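Local coordinates for protein arylalkylamine N-Acetyltransferase like 5b (Aedes aegypti, PDB 4FD4) that probably transfers the acyl group of acetyl-CoA or long-chain acyl-CoAs to arylalkylamines such as serotonin and dopamine, as a GNAT-fold N-acyltransferase, at residues L147-F150 / Q151-S155. Numbering follows the deposited sequence.
Sequences LLQF and QMDLS
In the GNAT fold, helix 143-158 is the crossover of the beta-alpha-beta unit between strands 126-134 and 162-167, and two of its turns meet here through side chains four residues apart, Gln149 with Asp153, Leu148 with Met152 and Phe150 with Leu154. Backbone i to i+4 bonds tie the turns together, among them Gln151 N to Leu147 O (2.9 Å). On the outer side, Gln149 leaves with CG anti to its backbone N (chi1 -179°) and bends at chi2 (70°), which swings the amide along the helix to Asp153. Gln149 NE2 donates to Asp153 OD1 over 2.8 Å; the acceptor lies near the amide plane, but the donor comes from above the carboxylate plane. On the sheet-facing side, the buried Gln151 amide is bound by Tyr127 OH at OE1, and by Ser76 OG and the Thr60 carbonyl at NE2. Gln151 CG passes 3.6 Å from Leu147 O. Phe150, packed on Leu9, Val11 and Val62, offers its ring edge to Leu154, Phe150 CE2 to Leu154 CD2 at 4.1 Å. On another flank Leu148 and Met152 both touch Leu179; the thioether chain, extended beyond CG, ends with Met152 CE 4.1 Å from Leu148 CD1.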
loop_
_atom_site.group_PDB
_atom_site.type_symbol
_atom_site.label_atom_id
_atom_site.label_comp_id
_atom_site.label_asym_id
_atom_site.label_seq_id
_atom_site.Cartn_x
_atom_site.Cartn_y
_atom_site.Cartn_z
ATOM N N LEU A 147 -3.830 7.206 -10.811
ATOM C CA LEU A 147 -2.838 6.246 -10.293
ATOM C C LEU A 147 -3.440 4.860 -10.123
ATOM O O LEU A 147 -2.871 3.865 -10.591
ATOM C CB LEU A 147 -2.263 6.711 -8.957
ATOM C CG LEU A 147 -1.162 7.757 -9.023
ATOM C CD1 LEU A 147 -0.842 8.278 -7.617
ATOM C CD2 LEU A 147 0.083 7.152 -9.688
ATOM N N LEU A 148 -4.588 4.785 -9.450
ATOM C CA LEU A 148 -5.228 3.493 -9.215
ATOM C C LEU A 148 -5.651 2.863 -10.531
ATOM O O LEU A 148 -5.506 1.662 -10.735
ATOM C CB LEU A 148 -6.451 3.654 -8.302
ATOM C CG LEU A 148 -6.849 2.571 -7.288
ATOM C CD1 LEU A 148 -8.368 2.428 -7.209
ATOM C CD2 LEU A 148 -6.184 1.215 -7.514
ATOM N N GLN A 149 -6.198 3.668 -11.430
ATOM C CA GLN A 149 -6.620 3.137 -12.723
ATOM C C GLN A 149 -5.411 2.640 -13.492
ATOM O O GLN A 149 -5.490 1.640 -14.199
ATOM C CB GLN A 149 -7.335 4.187 -13.566
ATOM C CG GLN A 149 -7.802 3.611 -14.905
ATOM C CD GLN A 149 -8.941 2.635 -14.701
ATOM O OE1 GLN A 149 -9.966 2.995 -14.131
ATOM N NE2 GLN A 149 -8.750 1.386 -15.117
ATOM N N PHE A 150 -4.302 3.359 -13.382
ATOM C CA PHE A 150 -3.091 2.952 -14.078
ATOM C C PHE A 150 -2.676 1.584 -13.528
ATOM O O PHE A 150 -2.345 0.679 -14.298
ATOM C CB PHE A 150 -1.988 4.022 -13.948
ATOM C CG PHE A 150 -0.759 3.762 -14.804
ATOM C CD1 PHE A 150 -0.407 4.634 -15.833
ATOM C CD2 PHE A 150 0.055 2.649 -14.569
ATOM C CE1 PHE A 150 0.731 4.402 -16.632
ATOM C CE2 PHE A 150 1.200 2.412 -15.357
ATOM C CZ PHE A 150 1.537 3.289 -16.381
ATOM N N GLN A 151 -2.730 1.413 -12.207
ATOM C CA GLN A 151 -2.349 0.120 -11.613
ATOM C C GLN A 151 -3.297 -1.001 -12.070
ATOM O O GLN A 151 -2.868 -2.127 -12.337
ATOM C CB GLN A 151 -2.286 0.214 -10.081
ATOM C CG GLN A 151 -1.071 0.990 -9.531
ATOM C CD GLN A 151 0.234 0.191 -9.580
ATOM O OE1 GLN A 151 0.387 -0.723 -10.394
ATOM N NE2 GLN A 151 1.181 0.536 -8.698
ATOM N N MET A 152 -4.587 -0.697 -12.162
ATOM C CA MET A 152 -5.544 -1.678 -12.687
ATOM C C MET A 152 -5.220 -2.088 -14.129
ATOM O O MET A 152 -5.173 -3.269 -14.453
ATOM C CB MET A 152 -6.970 -1.134 -12.619
ATOM C CG MET A 152 -7.580 -1.112 -11.228
ATOM S SD MET A 152 -9.126 -0.157 -11.186
ATOM C CE MET A 152 -9.770 -0.653 -9.584
ATOM N N ASP A 153 -5.008 -1.096 -14.987
ATOM C CA ASP A 153 -4.722 -1.334 -16.401
ATOM C C ASP A 153 -3.450 -2.143 -16.581
ATOM O O ASP A 153 -3.382 -3.068 -17.397
ATOM C CB ASP A 153 -4.589 0.007 -17.140
ATOM C CG ASP A 153 -5.894 0.780 -17.179
ATOM O OD1 ASP A 153 -6.948 0.164 -16.917
ATOM O OD2 ASP A 153 -5.868 1.998 -17.468
ATOM N N LEU A 154 -2.437 -1.781 -15.801
ATOM C CA LEU A 154 -1.134 -2.412 -15.874
ATOM C C LEU A 154 -1.205 -3.862 -15.410
ATOM O O LEU A 154 -0.704 -4.772 -16.086
ATOM C CB LEU A 154 -0.137 -1.628 -15.004
ATOM C CG LEU A 154 1.300 -2.138 -15.024
ATOM C CD1 LEU A 154 1.892 -2.007 -16.435
ATOM C CD2 LEU A 154 2.151 -1.360 -14.023
ATOM N N SER A 155 -1.825 -4.084 -14.253
ATOM C CA SER A 155 -1.927 -5.441 -13.731
ATOM C C SER A 155 -2.701 -6.287 -14.735
ATOM O O SER A 155 -2.333 -7.429 -15.003
ATOM C CB SER A 155 -2.580 -5.464 -12.348
ATOM O OG SER A 155 -3.846 -4.831 -12.358
#